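Local coordinates for protein ketosynthase (Streptomyces sp. MSC090213JE08, PDB 6KXD) that probably serves as the chain length factor partner of a ketosynthase in the highly reducing type II polyketide synthase that builds the chain of ishigamide, at residues E74-R79 / L87-L92; V64-G69 / E206-A211; V116-T121 / N155-A160; S124-T129 / A146-F151. All coordinates share one frame; numbering follows the deposited sequence.

Contact 1: residues E74-R79 / L87-L92; sequences EQLGPR and LTALAL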
loop_
_atom_site.group_PDB
_atom_site.type_symbol
_atom_site.label_atom_id
_atom_site.label_comp_id
_atom_site.label_asym_id
_atom_site.label_seq_id
_atom_site.Cartn_x
_atom_site.Cartn_y
_atom_site.Cartn_z
ATOM N N GLU B 74 -10.411 6.364 26.146
ATOM C CA GLU B 74 -9.691 6.094 27.361
ATOM C C GLU B 74 -8.189 6.062 27.081
ATOM O O GLU B 74 -7.398 6.593 27.849
ATOM C CB GLU B 74 -10.143 4.762 27.960
ATOM C CG GLU B 74 -9.513 4.460 29.295
ATOM C CD GLU B 74 -10.031 3.198 29.960
ATOM O OE1 GLU B 74 -9.631 2.945 31.107
ATOM O OE2 GLU B 74 -10.825 2.474 29.325
ATOM N N GLN B 75 -7.804 5.406 25.984
ATOM C CA GLN B 75 -6.418 5.306 25.599
ATOM C C GLN B 75 -5.885 6.609 24.998
ATOM O O GLN B 75 -4.741 6.945 25.283
ATOM C CB GLN B 75 -6.251 4.132 24.624
ATOM C CG GLN B 75 -6.495 2.799 25.326
ATOM C CD GLN B 75 -5.448 2.546 26.386
ATOM O OE1 GLN B 75 -4.257 2.759 26.169
ATOM N NE2 GLN B 75 -5.884 2.106 27.554
ATOM N N LEU B 76 -6.665 7.299 24.157
ATOM C CA LEU B 76 -6.098 8.338 23.326
ATOM C C LEU B 76 -6.641 9.715 23.694
ATOM O O LEU B 76 -6.205 10.678 23.126
ATOM C CB LEU B 76 -6.402 8.026 21.866
ATOM C CG LEU B 76 -5.657 6.797 21.363
ATOM C CD1 LEU B 76 -6.127 6.463 19.953
ATOM C CD2 LEU B 76 -4.165 7.077 21.381
ATOM N N GLY B 77 -7.545 9.759 24.656
ATOM C CA GLY B 77 -8.088 11.011 25.093
ATOM C C GLY B 77 -9.207 11.493 24.189
ATOM O O GLY B 77 -9.678 10.817 23.270
ATOM N N PRO B 78 -9.731 12.693 24.468
ATOM C CA PRO B 78 -10.961 13.134 23.837
ATOM C C PRO B 78 -10.774 13.780 22.461
ATOM O O PRO B 78 -11.760 13.964 21.787
ATOM C CB PRO B 78 -11.482 14.174 24.840
ATOM C CG PRO B 78 -10.227 14.753 25.421
ATOM C CD PRO B 78 -9.249 13.605 25.508
ATOM N N ARG B 79 -9.538 14.136 22.079
ATOM C CA ARG B 79 -9.333 14.947 20.908
ATOM C C ARG B 79 -9.257 14.073 19.644
ATOM O O ARG B 79 -8.373 13.242 19.512
ATOM C CB ARG B 79 -8.074 15.782 21.140
ATOM C CG ARG B 79 -7.767 16.780 20.047
ATOM C CD ARG B 79 -6.433 17.461 20.279
ATOM N NE ARG B 79 -6.477 18.249 21.488
ATOM C CZ ARG B 79 -6.939 19.499 21.565
ATOM N NH1 ARG B 79 -7.360 20.128 20.483
ATOM N NH2 ARG B 79 -6.980 20.092 22.746
ATOM N N LEU B 87 -8.823 0.589 13.898
ATOM C CA LEU B 87 -7.566 0.215 13.289
ATOM C C LEU B 87 -6.539 1.299 13.601
ATOM O O LEU B 87 -5.466 1.034 14.183
ATOM C CB LEU B 87 -7.737 0.034 11.784
ATOM C CG LEU B 87 -6.432 -0.191 11.024
ATOM C CD1 LEU B 87 -5.784 -1.495 11.484
ATOM C CD2 LEU B 87 -6.683 -0.198 9.536
ATOM N N THR B 88 -6.935 2.538 13.323
ATOM C CA THR B 88 -6.077 3.653 13.597
ATOM C C THR B 88 -5.755 3.692 15.078
ATOM O O THR B 88 -4.576 3.937 15.450
ATOM C CB THR B 88 -6.663 4.986 13.146
ATOM O OG1 THR B 88 -6.707 5.046 11.722
ATOM C CG2 THR B 88 -5.853 6.160 13.667
ATOM N N ALA B 89 -6.764 3.506 15.909
ATOM C CA ALA B 89 -6.557 3.592 17.356
ATOM C C ALA B 89 -5.532 2.558 17.800
ATOM O O ALA B 89 -4.639 2.853 18.591
ATOM C CB ALA B 89 -7.855 3.399 18.086
ATOM N N LEU B 90 -5.656 1.341 17.275
ATOM C CA LEU B 90 -4.716 0.314 17.683
ATOM C C LEU B 90 -3.287 0.678 17.297
ATOM O O LEU B 90 -2.335 0.409 18.065
ATOM C CB LEU B 90 -5.093 -0.985 16.997
ATOM C CG LEU B 90 -6.367 -1.621 17.529
ATOM C CD1 LEU B 90 -6.797 -2.664 16.526
ATOM C CD2 LEU B 90 -6.179 -2.196 18.904
ATOM N N ALA B 91 -3.121 1.188 16.073
ATOM C CA ALA B 91 -1.837 1.602 15.557
ATOM C C ALA B 91 -1.280 2.703 16.447
ATOM O O ALA B 91 -0.069 2.712 16.760
ATOM C CB ALA B 91 -1.927 2.093 14.145
ATOM N N LEU B 92 -2.159 3.636 16.843
ATOM C CA LEU B 92 -1.650 4.816 17.616
ATOM C C LEU B 92 -1.177 4.361 18.989
ATOM O O LEU B 92 -0.116 4.812 19.424
ATOM C CB LEU B 92 -2.704 5.907 17.754
ATOM C CG LEU B 92 -3.086 6.596 16.447
ATOM C CD1 LEU B 92 -4.101 7.711 16.678
ATOM C CD2 LEU B 92 -1.885 7.123 15.716
#

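Contact 2: residues V64-G69 / E206-A211; sequences VCTVPG and EEFSAA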
loop_
_atom_site.group_PDB
_atom_site.type_symbol
_atom_site.label_atom_id
_atom_site.label_comp_id
_atom_site.label_asym_id
_atom_site.label_seq_id
_atom_site.Cartn_x
_atom_site.Cartn_y
_atom_site.Cartn_z
ATOM N N VAL B 64 -14.396 -14.381 20.069
ATOM C CA VAL B 64 -13.497 -13.405 19.444
ATOM C C VAL B 64 -12.270 -13.195 20.334
ATOM O O VAL B 64 -12.312 -13.284 21.570
ATOM C CB VAL B 64 -14.191 -12.063 19.138
ATOM C CG1 VAL B 64 -15.344 -12.204 18.156
ATOM C CG2 VAL B 64 -14.642 -11.337 20.390
ATOM N N CYS B 65 -11.162 -12.837 19.679
ATOM C CA CYS B 65 -9.968 -12.484 20.353
ATOM C C CYS B 65 -9.743 -10.984 20.174
ATOM O O CYS B 65 -8.917 -10.546 19.358
ATOM C CB CYS B 65 -8.776 -13.291 19.858
ATOM S SG CYS B 65 -9.025 -15.079 20.007
ATOM N N THR B 66 -10.518 -10.208 20.930
ATOM C CA THR B 66 -10.397 -8.775 20.921
ATOM C C THR B 66 -9.311 -8.385 21.925
ATOM O O THR B 66 -8.923 -9.160 22.828
ATOM C CB THR B 66 -11.732 -8.092 21.275
ATOM O OG1 THR B 66 -12.263 -8.844 22.356
ATOM C CG2 THR B 66 -12.732 -8.036 20.141
ATOM N N VAL B 67 -8.849 -7.147 21.781
ATOM C CA VAL B 67 -7.968 -6.543 22.749
ATOM C C VAL B 67 -8.795 -6.272 24.006
ATOM O O VAL B 67 -9.714 -5.496 23.942
ATOM C CB VAL B 67 -7.342 -5.237 22.234
ATOM C CG1 VAL B 67 -6.376 -4.677 23.233
ATOM C CG2 VAL B 67 -6.621 -5.434 20.919
ATOM N N PRO B 68 -8.485 -6.888 25.156
ATOM C CA PRO B 68 -9.272 -6.677 26.371
ATOM C C PRO B 68 -8.998 -5.266 26.919
ATOM O O PRO B 68 -7.843 -4.799 26.891
ATOM C CB PRO B 68 -8.723 -7.737 27.312
ATOM C CG PRO B 68 -7.263 -7.814 26.920
ATOM C CD PRO B 68 -7.300 -7.729 25.396
ATOM N N GLY B 69 -10.056 -4.602 27.373
ATOM C CA GLY B 69 -9.930 -3.328 28.072
ATOM C C GLY B 69 -9.532 -2.207 27.125
ATOM O O GLY B 69 -8.854 -1.271 27.524
ATOM N N GLU B 206 -4.683 -5.007 12.456
ATOM C CA GLU B 206 -5.982 -5.429 12.010
ATOM C C GLU B 206 -6.983 -5.149 13.115
ATOM O O GLU B 206 -6.746 -5.486 14.247
ATOM C CB GLU B 206 -5.946 -6.935 11.767
ATOM C CG GLU B 206 -7.182 -7.506 11.082
ATOM C CD GLU B 206 -7.254 -7.339 9.570
ATOM O OE1 GLU B 206 -6.222 -7.518 8.881
ATOM O OE2 GLU B 206 -8.337 -6.948 9.079
ATOM N N GLU B 207 -8.069 -4.465 12.788
ATOM C CA GLU B 207 -9.089 -4.239 13.770
ATOM C C GLU B 207 -10.097 -5.392 13.705
ATOM O O GLU B 207 -10.314 -5.993 12.667
ATOM C CB GLU B 207 -9.808 -2.913 13.541
ATOM C CG GLU B 207 -10.717 -2.961 12.326
ATOM C CD GLU B 207 -11.463 -1.686 11.979
ATOM O OE1 GLU B 207 -11.184 -0.625 12.614
ATOM O OE2 GLU B 207 -12.249 -1.739 11.031
ATOM N N PHE B 208 -10.700 -5.681 14.846
ATOM C CA PHE B 208 -11.884 -6.509 14.864
ATOM C C PHE B 208 -13.100 -5.614 14.540
ATOM O O PHE B 208 -13.220 -4.502 15.027
ATOM C CB PHE B 208 -12.064 -7.241 16.195
ATOM C CG PHE B 208 -13.231 -8.189 16.086
ATOM C CD1 PHE B 208 -13.062 -9.457 15.559
ATOM C CD2 PHE B 208 -14.519 -7.748 16.344
ATOM C CE1 PHE B 208 -14.156 -10.290 15.372
ATOM C CE2 PHE B 208 -15.611 -8.579 16.135
ATOM C CZ PHE B 208 -15.420 -9.852 15.674
ATOM N N SER B 209 -13.949 -6.069 13.621
ATOM C CA SER B 209 -15.176 -5.363 13.273
ATOM C C SER B 209 -16.184 -6.401 12.823
ATOM O O SER B 209 -15.795 -7.438 12.296
ATOM C CB SER B 209 -15.027 -4.324 12.190
ATOM O OG SER B 209 -14.737 -4.900 10.922
ATOM N N ALA B 210 -17.463 -6.121 13.080
ATOM C CA ALA B 210 -18.535 -7.000 12.571
ATOM C C ALA B 210 -18.405 -7.138 11.045
ATOM O O ALA B 210 -18.592 -8.232 10.473
ATOM C CB ALA B 210 -19.900 -6.459 12.977
ATOM N N ALA B 211 -17.986 -6.079 10.355
ATOM C CA ALA B 211 -17.869 -6.171 8.916
ATOM C C ALA B 211 -16.817 -7.214 8.513
ATOM O O ALA B 211 -17.075 -8.177 7.712
ATOM C CB ALA B 211 -17.606 -4.818 8.326
#

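Contact 3: residues V116-T121 / N155-A160; sequences VVLGIT and NHAAGA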
loop_
_atom_site.group_PDB
_atom_site.type_symbol
_atom_site.label_atom_id
_atom_site.label_comp_id
_atom_site.label_asym_id
_atom_site.label_seq_id
_atom_site.Cartn_x
_atom_site.Cartn_y
_atom_site.Cartn_z
ATOM N N VAL B 116 7.794 5.349 8.396
ATOM C CA VAL B 116 6.708 4.594 8.938
ATOM C C VAL B 116 6.191 3.708 7.820
ATOM O O VAL B 116 5.920 4.257 6.744
ATOM C CB VAL B 116 5.541 5.489 9.412
ATOM C CG1 VAL B 116 4.340 4.639 9.814
ATOM C CG2 VAL B 116 5.970 6.394 10.557
ATOM N N VAL B 117 6.093 2.393 8.073
ATOM C CA VAL B 117 5.368 1.539 7.116
ATOM C C VAL B 117 4.492 0.558 7.895
ATOM O O VAL B 117 4.977 -0.162 8.769
ATOM C CB VAL B 117 6.294 0.835 6.115
ATOM C CG1 VAL B 117 7.373 -0.004 6.765
ATOM C CG2 VAL B 117 5.472 0.006 5.132
ATOM N N LEU B 118 3.173 0.553 7.581
ATOM C CA LEU B 118 2.211 -0.258 8.223
ATOM C C LEU B 118 1.572 -1.207 7.204
ATOM O O LEU B 118 1.179 -0.762 6.151
ATOM C CB LEU B 118 1.133 0.611 8.843
ATOM C CG LEU B 118 0.166 -0.106 9.780
ATOM C CD1 LEU B 118 0.845 -0.617 11.052
ATOM C CD2 LEU B 118 -0.996 0.812 10.162
ATOM N N GLY B 119 1.520 -2.492 7.536
ATOM C CA GLY B 119 0.760 -3.466 6.728
ATOM C C GLY B 119 -0.685 -3.612 7.220
ATOM O O GLY B 119 -1.018 -3.590 8.429
ATOM N N ILE B 120 -1.585 -3.798 6.253
ATOM C CA ILE B 120 -3.012 -3.921 6.510
ATOM C C ILE B 120 -3.536 -5.023 5.590
ATOM O O ILE B 120 -2.789 -5.502 4.758
ATOM C CB ILE B 120 -3.755 -2.607 6.221
ATOM C CG1 ILE B 120 -3.578 -2.166 4.767
ATOM C CG2 ILE B 120 -3.322 -1.541 7.211
ATOM C CD1 ILE B 120 -4.461 -0.989 4.317
ATOM N N THR B 121 -4.807 -5.373 5.791
ATOM C CA THR B 121 -5.563 -6.245 4.884
ATOM C C THR B 121 -6.358 -5.341 3.945
ATOM O O THR B 121 -6.127 -5.249 2.723
ATOM C CB THR B 121 -6.448 -7.217 5.661
ATOM O OG1 THR B 121 -5.686 -8.030 6.545
ATOM C CG2 THR B 121 -7.230 -8.131 4.747
ATOM N N ASN B 155 -4.470 4.442 4.255
ATOM C CA ASN B 155 -3.229 4.896 4.775
ATOM C C ASN B 155 -3.449 5.736 6.028
ATOM O O ASN B 155 -2.507 6.317 6.534
ATOM C CB ASN B 155 -2.411 5.634 3.727
ATOM C CG ASN B 155 -3.065 6.892 3.201
ATOM O OD1 ASN B 155 -4.260 7.129 3.484
ATOM N ND2 ASN B 155 -2.318 7.635 2.410
ATOM N N HIS B 156 -4.676 5.811 6.535
ATOM C CA HIS B 156 -4.941 6.719 7.622
ATOM C C HIS B 156 -4.166 6.346 8.895
ATOM O O HIS B 156 -3.666 7.256 9.553
ATOM C CB HIS B 156 -6.404 6.802 7.989
ATOM C CG HIS B 156 -6.609 7.833 9.038
ATOM N ND1 HIS B 156 -6.709 7.516 10.380
ATOM C CD2 HIS B 156 -6.644 9.186 8.951
ATOM C CE1 HIS B 156 -6.854 8.659 11.068
ATOM N NE2 HIS B 156 -6.839 9.662 10.233
ATOM N N ALA B 157 -4.107 5.063 9.264
ATOM C CA ALA B 157 -3.378 4.690 10.497
ATOM C C ALA B 157 -1.907 5.137 10.419
ATOM O O ALA B 157 -1.369 5.742 11.390
ATOM C CB ALA B 157 -3.517 3.208 10.806
ATOM N N ALA B 158 -1.232 4.925 9.274
ATOM C CA ALA B 158 0.155 5.249 9.141
ATOM C C ALA B 158 0.328 6.777 9.238
ATOM O O ALA B 158 1.226 7.258 9.901
ATOM C CB ALA B 158 0.707 4.656 7.866
ATOM N N GLY B 159 -0.551 7.498 8.546
ATOM C CA GLY B 159 -0.591 8.954 8.517
ATOM C C GLY B 159 -0.868 9.535 9.889
ATOM O O GLY B 159 -0.225 10.527 10.291
ATOM N N ALA B 160 -1.837 8.944 10.597
ATOM C CA ALA B 160 -2.180 9.360 11.965
ATOM C C ALA B 160 -0.970 9.197 12.890
ATOM O O ALA B 160 -0.736 10.042 13.787
ATOM C CB ALA B 160 -3.350 8.613 12.526
#

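Contact 4: residues S124-T129 / A146-F151; sequences SLENVT and AGRIPF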
loop_
_atom_site.group_PDB
_atom_site.type_symbol
_atom_site.label_atom_id
_atom_site.label_comp_id
_atom_site.label_asym_id
_atom_site.label_seq_id
_atom_site.Cartn_x
_atom_site.Cartn_y
_atom_site.Cartn_z
ATOM N N SER B 124 -9.957 -0.145 7.634
ATOM C CA SER B 124 -11.086 -0.272 8.512
ATOM C C SER B 124 -12.281 -0.655 7.648
ATOM O O SER B 124 -12.876 0.189 6.980
ATOM C CB SER B 124 -11.413 0.980 9.265
ATOM O OG SER B 124 -12.579 0.752 10.043
ATOM N N LEU B 125 -12.590 -1.941 7.601
ATOM C CA LEU B 125 -13.817 -2.319 6.912
ATOM C C LEU B 125 -15.032 -1.815 7.694
ATOM O O LEU B 125 -16.075 -1.653 7.107
ATOM C CB LEU B 125 -13.875 -3.826 6.755
ATOM C CG LEU B 125 -12.853 -4.341 5.768
ATOM C CD1 LEU B 125 -12.583 -5.840 5.990
ATOM C CD2 LEU B 125 -13.293 -4.022 4.354
ATOM N N GLU B 126 -14.888 -1.580 8.995
ATOM C CA GLU B 126 -15.979 -0.987 9.759
ATOM C C GLU B 126 -16.296 0.412 9.203
ATOM O O GLU B 126 -17.475 0.766 9.000
ATOM C CB GLU B 126 -15.659 -0.894 11.240
ATOM C CG GLU B 126 -16.782 -0.243 12.048
ATOM C CD GLU B 126 -16.547 -0.241 13.541
ATOM O OE1 GLU B 126 -15.385 -0.338 13.962
ATOM O OE2 GLU B 126 -17.531 -0.135 14.277
ATOM N N ASN B 127 -15.260 1.210 8.928
ATOM C CA ASN B 127 -15.455 2.553 8.452
ATOM C C ASN B 127 -16.165 2.529 7.085
ATOM O O ASN B 127 -17.185 3.240 6.870
ATOM C CB ASN B 127 -14.130 3.316 8.405
ATOM C CG ASN B 127 -14.282 4.716 7.894
ATOM O OD1 ASN B 127 -14.542 4.893 6.723
ATOM N ND2 ASN B 127 -14.098 5.699 8.761
ATOM N N VAL B 128 -15.650 1.712 6.162
ATOM C CA VAL B 128 -16.052 1.782 4.801
ATOM C C VAL B 128 -17.477 1.217 4.681
ATOM O O VAL B 128 -18.249 1.737 3.887
ATOM C CB VAL B 128 -15.072 1.068 3.868
ATOM C CG1 VAL B 128 -15.062 -0.423 4.106
ATOM C CG2 VAL B 128 -15.390 1.371 2.412
ATOM N N THR B 129 -17.775 0.179 5.441
ATOM C CA THR B 129 -19.082 -0.472 5.398
ATOM C C THR B 129 -20.127 0.394 6.102
ATOM O O THR B 129 -21.254 0.443 5.693
ATOM C CB THR B 129 -19.120 -1.879 6.001
ATOM O OG1 THR B 129 -18.761 -1.924 7.379
ATOM C CG2 THR B 129 -18.280 -2.842 5.190
ATOM N N ALA B 146 -19.749 12.506 7.956
ATOM C CA ALA B 146 -18.651 13.186 7.288
ATOM C C ALA B 146 -17.395 13.196 8.174
ATOM O O ALA B 146 -16.302 13.257 7.644
ATOM C CB ALA B 146 -19.051 14.578 6.882
ATOM N N GLY B 147 -17.587 13.137 9.492
ATOM C CA GLY B 147 -16.495 13.129 10.463
ATOM C C GLY B 147 -15.722 11.817 10.391
ATOM O O GLY B 147 -14.587 11.763 10.771
ATOM N N ARG B 148 -16.362 10.759 9.873
ATOM C CA ARG B 148 -15.701 9.417 9.756
ATOM C C ARG B 148 -14.812 9.367 8.514
ATOM O O ARG B 148 -13.937 8.492 8.439
ATOM C CB ARG B 148 -16.713 8.267 9.712
ATOM C CG ARG B 148 -17.529 8.037 10.978
ATOM C CD ARG B 148 -16.918 7.200 12.075
ATOM N NE ARG B 148 -16.703 5.800 11.730
ATOM C CZ ARG B 148 -17.644 4.855 11.707
ATOM N NH1 ARG B 148 -18.916 5.176 11.844
ATOM N NH2 ARG B 148 -17.306 3.586 11.532
ATOM N N ILE B 149 -14.987 10.291 7.560
ATOM C CA ILE B 149 -14.353 10.184 6.251
ATOM C C ILE B 149 -12.822 10.200 6.344
ATOM O O ILE B 149 -12.152 9.388 5.722
ATOM C CB ILE B 149 -14.903 11.284 5.310
ATOM C CG1 ILE B 149 -16.344 10.968 4.890
ATOM C CG2 ILE B 149 -14.001 11.484 4.112
ATOM C CD1 ILE B 149 -16.928 11.962 3.906
ATOM N N PRO B 150 -12.184 11.110 7.104
ATOM C CA PRO B 150 -10.719 11.114 7.172
ATOM C C PRO B 150 -10.181 9.704 7.521
ATOM O O PRO B 150 -9.266 9.107 6.832
ATOM C CB PRO B 150 -10.437 12.196 8.229
ATOM C CG PRO B 150 -11.667 13.087 8.224
ATOM C CD PRO B 150 -12.828 12.169 7.891
ATOM N N PHE B 151 -10.871 9.056 8.454
ATOM C CA PHE B 151 -10.432 7.813 9.028
ATOM C C PHE B 151 -10.492 6.662 8.018
ATOM O O PHE B 151 -9.859 5.658 8.233
ATOM C CB PHE B 151 -11.250 7.510 10.285
ATOM C CG PHE B 151 -11.050 8.545 11.355
ATOM C CD1 PHE B 151 -9.890 8.558 12.117
ATOM C CD2 PHE B 151 -12.012 9.514 11.602
ATOM C CE1 PHE B 151 -9.696 9.520 13.098
ATOM C CE2 PHE B 151 -11.819 10.466 12.594
ATOM C CZ PHE B 151 -10.660 10.472 13.340
HETATM O O HOH W 1 -14.128 5.594 11.778
#

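Contact 1: residues E74-R79 / L87-L92
The contact between L76 and the helix of L87-L92 is wholly apolar, and the isobutyl end of L76 carries all of it. Its CD1 methyl comes down on A89, 3.9 Å from A89 CA and 4.0 Å from A89 CB, so that it touches backbone and methyl together. The same CD1 reaches L92, ending 4.0 Å from L92 CD1. The second branch, L76 CD2, lies 4.1 Å from L92 CB, and the leucine fork is thus set against the root of L92 as well as against one of its methyls. The two leucine side chains cross at about a right angle. L76 projects toward the other helix with CG anti to its carbonyl carbon (chi1 -68°), and L92 has the same first torsion, pointing back.

The two segments meet through carbon atoms alone; in helix 86-99 L92 N donates to T88 O at 2.8 Å. L76 closes the short helix 72-76; G77 follows with positive phi (82°) and leads the chain away into loop.

Around this pair, M84 packs on L76, A89 and L92 alike, while V93, one residue further along helix 86-99, also meets L76. R164 of helix 156-165 touches L76, and T161 of the same helix touches L92. T88 turns to that helix too, its OG1 hydrogen-bonded to H156 ND1. The three helices meet here: 72-76 touches both 86-99 and 156-165, and the last two pack on each other, while the first turn of helix 86-99 is held by a hydrogen bond from L87 N to E207 OE1.

Contact 2: residues V64-G69 / E206-A211
Strand 63-65 and the turn after it pack here on the link between strand 199-206 and helix 210-219, with V64 over the ring of F208 and T66 beside its root. V64 approaches over one ring face: its CB stands 4.1 Å above the plane of the F208 ring, offset toward the rim. The CG1 methyl of V64 makes the close approach, 3.4 Å from F208 CZ. This methyl is anti to the carbonyl carbon of V64 (chi1 -62°), which carries it out to the far end of the ring. T66 serves the near end, its CG2 coming obliquely to 4.1 Å from F208 CB. F208 thus spans both residues, while L229 and A213 touch it from within the same subunit. Cutting this side chain back to an alanine would probably open a gap beneath V64 and T66 and leave V64 CG1 without its aromatic partner. E231 of strand 229-240 joins the two backbones, one carboxylate oxygen accepting from V67 N and the other from F208 N. S209 OG caps helix 210-219 at H212 N. Strands 63-65 and 199-206 both pair with strand 229-240, within a ketoacyl synthase domain of the thiolase clan.

Contact 3: residues V116-T121 / N155-A160
L118 sets its CD2 methyl against the CB of A157, 3.5 Å away, which makes this the tight point where the strand meets the helix. The leucine leaves the strand with CG anti to its backbone N (chi1 -169°), and this carries the CD2 methyl to A157 in the first turn of the helix. A158, one residue on, faces two strand side chains: its CB lies 4.2 Å from L118 CB and 4.1 Å from V116 CG1. V116 and L118 alternate with V117, so both valine and leucine look to this helix while V117 points to the other side of the strand. The alanines allow a close fit, with the short strand and helix axes 8.2 Å apart at closest approach. Their directions are roughly antiparallel, at 152°.

Strand 114-119 runs between parallel strands 171-174 and 199-206, and V117 packs against helix 180-193 on its far face, so the strand is sandwiched between helices as in the layered thiolase fold. Helix 156-165 has a second neighbour in helix 86-99, where A91 touches A157. N155, at the head of the helix, makes weak hydrogen bonds to F395 and N398 of the neighbouring ketosynthase subunit.

Contact 4: residues S124-T129 / A146-F151
N127 and R148 carry most of this contact, with F151 as a smaller third member. N127 reaches across and its ND2 donates to R148 O over 2.8 Å, nearly straight at 160°. The carbonyl oxygen lies close to the plane of the N127 amide, whereas the donor stands 37° above the carbonyl's own plane. ND2 also gives a bond of 3.0 Å to a water, and the same water accepts from R148 NE at 2.6 Å, in the guanidinium plane at its edge. One amide nitrogen is thereby tied to both the backbone and, through water, the side chain of R148. The arginine is bent at chi2 and chi3, which folds its head back over helix 125-137: R148 NH2 lies 3.7 Å from N127 CA and near E126 O, and its salt bridge is to D130. F151 adds its CB, 3.7 Å from N127 ND2, while its ring turns away.

A leucine in place of N127 has no side-chain N-H to offer, and would probably leave R148 O without its cross-contact donor and the bridging water without one of its two. N127 N is itself taken by the N-cap S124 OG, which E207 OE2 engages in turn. The chemistry is one of directed hydrogen bonds: a side-chain amide holds the R148 carbonyl just ahead of the weakly bonded helix beginning about I149, while D130 meets the arginine's charge.

How the contacts relate
From the N terminus, 64-69 opens contact 2, whose loop closes only at 206-211 and encloses the other three. Within it, contact 1 closes a short loop between 74-79 and 87-92. The chain then runs on from helix 86-99 to strand 114-119, where contact 3 opens, so contacts 1 and 3 stand in series. Contact 4 lies inside contact 3: helix 125-137 follows the strand, and 146-151 leads, through a short loop, to helix 156-165. Nothing crosses. E206 and E207 of contact 2 reach the other three loops, E206 bonding to T121 and E207 to L87 and S124. F151 and H156, whose rings meet, join contacts 4 and 3.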